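Local atomic coordinates of acyl-CoA dehydrogenase (Slackia heliotrinireducens, PDB entry 4RM7), a protein that belongs to the acyl-CoA dehydrogenase family and combines a helical N-terminal domain, a beta-sheet middle domain and a helical C-terminal domain. Residues 20-25 with 46-51; 75-80 with 89-94. All blocks are in the same frame, centred on the assembly; numbering follows the deposited sequence.

Contact 1 comes first along the chain: helix 10-26 runs out, the intervening, mostly helical residues turn the chain, and helix 43-50 brings 46-51 against Y22 of 20-25. Only after this loop has closed does helix 70-84 begin, and contact 2 then joins its 75-80 segment to 89-94 across a short connection. The two loops therefore follow in series and neither encloses the other. Their centres are about 11 Å apart, and they share one core of the N-terminal helical domain: the ring of F49 stacks on that of F90, while Y22 packs against both L80 and F90. Together the contacts tie helices 10-26, 43-50, 70-84 and 90-103 into one bundle.

Contact 1: 20-25 with 46-51; sequences REYGEK and VKAFVD
Y22 reaches across to 46-51 with the far end of its ring, overlapping the methyl group of A48 and the first side-chain carbon of F49. CG stands anti to the backbone N (chi1 162°), which carries the ring out from helix 10-26 toward helix 43-50. Its CE1 lies 3.7 Å from CB of A48, and CZ comes within 3.9 Å of CB of F49; both carbons approach the tyrosine ring obliquely. The phenolic OH of Y22 goes furthest, ending 3.4 Å from CB of F49. No hydrogen bond joins the two segments, but this hydroxyl is hydrogen-bonded to the backbone O of V45, just ahead of 46-51, so a polar tether accompanies the apolar packing. The pair belongs to the N-terminal helical domain of the acyl-CoA dehydrogenase fold, where two helices meet through an aromatic side chain, with the CA atoms of Y22 and F49 still 7.7 Å apart. The F49 ring leads away from 20-25 and meets Y22 merely at its edge, where CE2 of the tyrosine lies near its plane. The F49 ring also touches V76 and L80 of helix 70-84 and Y116 of helix 106-119. Within its own helix, the Y22 ring meets that of Y26, their planes at about 60°.

Contact 2: 75-80 with 89-94; sequences LVIEEL and PFQNDL
I77 is the central residue here, lying against Q91 with both branches of its side chain. Its CD1 lies 3.8 Å from CB of Q91, while CG2 sits beside the glutamine's amide end, 4.0 Å from OE1. The two side chains are set obliquely to each other. Q91 reaches this position through a bent chain: CG is placed between the backbone N and the carbonyl carbon (chi1 55°), and a bend about CB-CG (chi2 -87°) brings the amide end alongside the CG2 methyl of I77. CD1 of I77 also extends to L94, three residues further along the helix from Q91, meeting CD1 of that leucine at 4.3 Å. F90 forms the other part of the contact, where CD1 of L80 approaches CD2 of its ring at 3.7 Å and the leucine and phenylalanine side chains cross at about a right angle. The segments 75-80 and 90-94 run nearly antiparallel (159°), their axes 10.8 Å apart at closest approach, so the side chains span the interval. This is a helical hairpin within the N-terminal domain. F248 of helix 234-270 touches both I77 and Q91, bringing the C-terminal helical domain against this side of the pair, while V19 of helix 10-26 packs on L80. With no hydrogen bond or salt bridge between the segments and all five touching residues buried, the hairpin is held at this level by apolar packing, in which even the glutamine takes part largely through its carbon chain.

Contact 1: 20-25 with 46-51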
loop_
_atom_site.group_PDB
_atom_site.type_symbol
_atom_site.label_atom_id
_atom_site.label_comp_id
_atom_site.label_asym_id
_atom_site.label_seq_id
_atom_site.Cartn_x
_atom_site.Cartn_y
_atom_site.Cartn_z
ATOM N N ARG A 20 -18.197 -4.871 -30.274
ATOM C CA ARG A 20 -17.400 -6.089 -30.124
ATOM C C ARG A 20 -17.190 -6.827 -31.452
ATOM O O ARG A 20 -16.146 -7.437 -31.677
ATOM C CB ARG A 20 -18.063 -7.021 -29.100
ATOM C CG ARG A 20 -17.407 -8.380 -28.942
ATOM C CD ARG A 20 -17.903 -9.119 -27.690
ATOM N NE ARG A 20 -19.343 -8.972 -27.458
ATOM C CZ ARG A 20 -19.875 -8.338 -26.413
ATOM N NH1 ARG A 20 -19.095 -7.791 -25.477
ATOM N NH2 ARG A 20 -21.192 -8.260 -26.303
ATOM N N GLU A 21 -18.179 -6.774 -32.332
ATOM C CA GLU A 21 -18.050 -7.407 -33.638
ATOM C C GLU A 21 -17.064 -6.588 -34.499
ATOM O O GLU A 21 -16.242 -7.142 -35.216
ATOM C CB GLU A 21 -19.431 -7.554 -34.294
ATOM C CG GLU A 21 -19.435 -7.600 -35.796
ATOM C CD GLU A 21 -20.768 -8.076 -36.363
ATOM O OE1 GLU A 21 -21.439 -8.902 -35.690
ATOM O OE2 GLU A 21 -21.136 -7.626 -37.481
ATOM N N TYR A 22 -17.126 -5.271 -34.399
ATOM C CA TYR A 22 -16.157 -4.428 -35.074
ATOM C C TYR A 22 -14.738 -4.614 -34.554
ATOM O O TYR A 22 -13.801 -4.714 -35.326
ATOM C CB TYR A 22 -16.578 -2.960 -34.952
ATOM C CG TYR A 22 -15.493 -1.945 -35.216
ATOM C CD1 TYR A 22 -15.071 -1.679 -36.493
ATOM C CD2 TYR A 22 -14.900 -1.260 -34.185
ATOM C CE1 TYR A 22 -14.083 -0.761 -36.739
ATOM C CE2 TYR A 22 -13.915 -0.338 -34.422
ATOM C CZ TYR A 22 -13.511 -0.095 -35.703
ATOM O OH TYR A 22 -12.532 0.820 -35.939
ATOM N N GLY A 23 -14.579 -4.649 -33.239
ATOM C CA GLY A 23 -13.263 -4.762 -32.652
ATOM C C GLY A 23 -12.574 -6.065 -32.948
ATOM O O GLY A 23 -11.404 -6.111 -33.266
ATOM N N GLU A 24 -13.332 -7.137 -32.843
ATOM C CA GLU A 24 -12.822 -8.461 -33.081
ATOM C C GLU A 24 -12.385 -8.615 -34.512
ATOM O O GLU A 24 -11.428 -9.307 -34.806
ATOM C CB GLU A 24 -13.858 -9.499 -32.710
ATOM C CG GLU A 24 -13.772 -9.905 -31.260
ATOM C CD GLU A 24 -14.942 -10.742 -30.830
ATOM O OE1 GLU A 24 -15.676 -11.227 -31.699
ATOM O OE2 GLU A 24 -15.127 -10.913 -29.622
ATOM N N LYS A 25 -13.135 -8.005 -35.407
ATOM C CA LYS A 25 -12.830 -8.044 -36.819
ATOM C C LYS A 25 -11.526 -7.373 -37.194
ATOM O O LYS A 25 -10.761 -7.916 -37.967
ATOM C CB LYS A 25 -13.974 -7.387 -37.578
ATOM C CG LYS A 25 -13.768 -7.197 -39.061
ATOM C CD LYS A 25 -15.113 -6.965 -39.717
ATOM C CE LYS A 25 -14.984 -6.337 -41.087
ATOM N NZ LYS A 25 -13.822 -6.896 -41.814
ATOM N N VAL A 46 -10.499 3.187 -39.342
ATOM C CA VAL A 46 -11.075 4.421 -38.816
ATOM C C VAL A 46 -12.380 4.795 -39.480
ATOM O O VAL A 46 -13.278 5.305 -38.837
ATOM C CB VAL A 46 -10.125 5.622 -38.847
ATOM C CG1 VAL A 46 -8.825 5.304 -38.139
ATOM C CG2 VAL A 46 -9.907 6.099 -40.260
ATOM N N LYS A 47 -12.483 4.583 -40.779
ATOM C CA LYS A 47 -13.754 4.873 -41.423
ATOM C C LYS A 47 -14.838 3.912 -40.926
ATOM O O LYS A 47 -15.984 4.302 -40.734
ATOM C CB LYS A 47 -13.603 4.793 -42.943
ATOM C CG LYS A 47 -14.907 4.759 -43.715
ATOM C CD LYS A 47 -15.532 6.133 -43.813
ATOM C CE LYS A 47 -16.648 6.168 -44.853
ATOM N NZ LYS A 47 -17.583 7.297 -44.567
ATOM N N ALA A 48 -14.473 2.653 -40.701
ATOM C CA ALA A 48 -15.457 1.664 -40.267
ATOM C C ALA A 48 -16.008 2.032 -38.887
ATOM O O ALA A 48 -17.149 1.710 -38.561
ATOM C CB ALA A 48 -14.847 0.254 -40.255
ATOM N N PHE A 49 -15.200 2.722 -38.086
ATOM C CA PHE A 49 -15.640 3.118 -36.753
ATOM C C PHE A 49 -16.749 4.161 -36.830
ATOM O O PHE A 49 -17.729 4.055 -36.111
ATOM C CB PHE A 49 -14.477 3.645 -35.904
ATOM C CG PHE A 49 -14.917 4.321 -34.641
ATOM C CD1 PHE A 49 -15.193 3.573 -33.499
ATOM C CD2 PHE A 49 -15.077 5.705 -34.590
ATOM C CE1 PHE A 49 -15.616 4.183 -32.313
ATOM C CE2 PHE A 49 -15.496 6.341 -33.395
ATOM C CZ PHE A 49 -15.771 5.573 -32.257
ATOM N N VAL A 50 -16.618 5.164 -37.696
ATOM C CA VAL A 50 -17.664 6.183 -37.749
ATOM C C VAL A 50 -18.864 5.682 -38.534
ATOM O O VAL A 50 -19.921 6.295 -38.498
ATOM C CB VAL A 50 -17.176 7.502 -38.365
ATOM C CG1 VAL A 50 -16.219 8.198 -37.418
ATOM C CG2 VAL A 50 -16.552 7.275 -39.740
ATOM N N ASP A 51 -18.701 4.560 -39.215
ATOM C CA ASP A 51 -19.785 3.952 -39.965
ATOM C C ASP A 51 -20.525 2.953 -39.115
ATOM O O ASP A 51 -21.460 2.323 -39.568
ATOM C CB ASP A 51 -19.258 3.256 -41.211
ATOM C CG ASP A 51 -18.929 4.216 -42.314
ATOM O OD1 ASP A 51 -19.424 5.350 -42.275
ATOM O OD2 ASP A 51 -18.165 3.838 -43.214
#

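Contact 2: 75-80 with 89-94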
loop_
_atom_site.group_PDB
_atom_site.type_symbol
_atom_site.label_atom_id
_atom_site.label_comp_id
_atom_site.label_asym_id
_atom_site.label_seq_id
_atom_site.Cartn_x
_atom_site.Cartn_y
_atom_site.Cartn_z
ATOM N N LEU A 75 -18.988 2.815 -22.870
ATOM C CA LEU A 75 -19.051 1.409 -23.244
ATOM C C LEU A 75 -18.263 1.171 -24.536
ATOM O O LEU A 75 -17.569 0.158 -24.660
ATOM C CB LEU A 75 -20.501 0.944 -23.400
ATOM C CG LEU A 75 -21.377 0.975 -22.145
ATOM C CD1 LEU A 75 -22.819 0.597 -22.500
ATOM C CD2 LEU A 75 -20.820 0.060 -21.040
ATOM N N VAL A 76 -18.346 2.113 -25.481
ATOM C CA VAL A 76 -17.636 1.964 -26.754
ATOM C C VAL A 76 -16.136 1.975 -26.486
ATOM O O VAL A 76 -15.424 1.043 -26.870
ATOM C CB VAL A 76 -18.021 3.063 -27.776
ATOM C CG1 VAL A 76 -17.041 3.114 -28.915
ATOM C CG2 VAL A 76 -19.407 2.819 -28.335
ATOM N N ILE A 77 -15.662 2.986 -25.767
ATOM C CA ILE A 77 -14.230 3.107 -25.480
ATOM C C ILE A 77 -13.680 1.987 -24.609
ATOM O O ILE A 77 -12.603 1.462 -24.890
ATOM C CB ILE A 77 -13.929 4.442 -24.826
ATOM C CG1 ILE A 77 -14.253 5.558 -25.813
ATOM C CG2 ILE A 77 -12.453 4.515 -24.378
ATOM C CD1 ILE A 77 -14.560 6.852 -25.151
ATOM N N GLU A 78 -14.417 1.592 -23.573
ATOM C CA GLU A 78 -13.955 0.491 -22.723
ATOM C C GLU A 78 -13.838 -0.811 -23.533
ATOM O O GLU A 78 -12.869 -1.545 -23.392
ATOM C CB GLU A 78 -14.883 0.290 -21.518
ATOM C CG GLU A 78 -14.693 -1.036 -20.798
ATOM C CD GLU A 78 -15.789 -1.353 -19.762
ATOM O OE1 GLU A 78 -16.939 -0.906 -19.935
ATOM O OE2 GLU A 78 -15.501 -2.067 -18.769
ATOM N N GLU A 79 -14.803 -1.076 -24.408
ATOM C CA GLU A 79 -14.781 -2.321 -25.160
ATOM C C GLU A 79 -13.675 -2.374 -26.215
ATOM O O GLU A 79 -13.051 -3.419 -26.401
ATOM C CB GLU A 79 -16.139 -2.576 -25.823
ATOM C CG GLU A 79 -16.253 -3.921 -26.583
ATOM C CD GLU A 79 -15.991 -5.195 -25.730
ATOM O OE1 GLU A 79 -15.671 -5.122 -24.515
ATOM O OE2 GLU A 79 -16.112 -6.298 -26.296
ATOM N N LEU A 80 -13.420 -1.260 -26.899
ATOM C CA LEU A 80 -12.389 -1.252 -27.930
ATOM C C LEU A 80 -11.013 -1.365 -27.278
ATOM O O LEU A 80 -10.120 -2.019 -27.809
ATOM C CB LEU A 80 -12.484 0.016 -28.789
ATOM C CG LEU A 80 -13.752 0.022 -29.641
ATOM C CD1 LEU A 80 -13.843 1.270 -30.446
ATOM C CD2 LEU A 80 -13.803 -1.212 -30.541
ATOM N N PRO A 89 -7.138 5.922 -30.873
ATOM C CA PRO A 89 -7.344 7.356 -31.146
ATOM C C PRO A 89 -8.777 7.829 -30.936
ATOM O O PRO A 89 -9.024 9.037 -30.894
ATOM C CB PRO A 89 -6.982 7.503 -32.635
ATOM C CG PRO A 89 -6.461 6.201 -33.082
ATOM C CD PRO A 89 -6.953 5.154 -32.113
ATOM N N PHE A 90 -9.706 6.888 -30.823
ATOM C CA PHE A 90 -11.125 7.209 -30.861
ATOM C C PHE A 90 -11.544 8.188 -29.791
ATOM O O PHE A 90 -12.222 9.167 -30.106
ATOM C CB PHE A 90 -11.958 5.934 -30.761
ATOM C CG PHE A 90 -11.675 4.973 -31.859
ATOM C CD1 PHE A 90 -11.768 5.378 -33.183
ATOM C CD2 PHE A 90 -11.245 3.686 -31.582
ATOM C CE1 PHE A 90 -11.479 4.498 -34.225
ATOM C CE2 PHE A 90 -10.955 2.799 -32.612
ATOM C CZ PHE A 90 -11.065 3.210 -33.938
ATOM N N GLN A 91 -11.149 7.949 -28.538
ATOM C CA GLN A 91 -11.579 8.843 -27.456
ATOM C C GLN A 91 -11.043 10.266 -27.683
ATOM O O GLN A 91 -11.746 11.239 -27.415
ATOM C CB GLN A 91 -11.181 8.312 -26.061
ATOM C CG GLN A 91 -9.717 7.984 -25.798
ATOM C CD GLN A 91 -9.360 6.559 -26.206
ATOM O OE1 GLN A 91 -9.971 5.996 -27.114
ATOM N NE2 GLN A 91 -8.356 5.976 -25.545
ATOM N N ASN A 92 -9.825 10.400 -28.208
ATOM C CA ASN A 92 -9.273 11.729 -28.468
ATOM C C ASN A 92 -10.045 12.453 -29.579
ATOM O O ASN A 92 -10.243 13.660 -29.502
ATOM C CB ASN A 92 -7.781 11.653 -28.806
ATOM C CG ASN A 92 -7.172 13.025 -29.088
ATOM O OD1 ASN A 92 -6.887 13.367 -30.235
ATOM N ND2 ASN A 92 -6.984 13.818 -28.045
ATOM N N ASP A 93 -10.504 11.729 -30.595
ATOM C CA ASP A 93 -11.385 12.338 -31.604
ATOM C C ASP A 93 -12.723 12.793 -31.020
ATOM O O ASP A 93 -13.192 13.888 -31.326
ATOM C CB ASP A 93 -11.669 11.384 -32.757
ATOM C CG ASP A 93 -10.430 10.997 -33.512
ATOM O OD1 ASP A 93 -9.439 11.762 -33.490
ATOM O OD2 ASP A 93 -10.452 9.914 -34.127
ATOM N N LEU A 94 -13.336 11.961 -30.183
ATOM C CA LEU A 94 -14.645 12.301 -29.630
ATOM C C LEU A 94 -14.576 13.595 -28.837
ATOM O O LEU A 94 -15.470 14.419 -28.918
ATOM C CB LEU A 94 -15.197 11.183 -28.740
ATOM C CG LEU A 94 -15.500 9.857 -29.444
ATOM C CD1 LEU A 94 -16.246 8.917 -28.518
ATOM C CD2 LEU A 94 -16.264 10.085 -30.732
#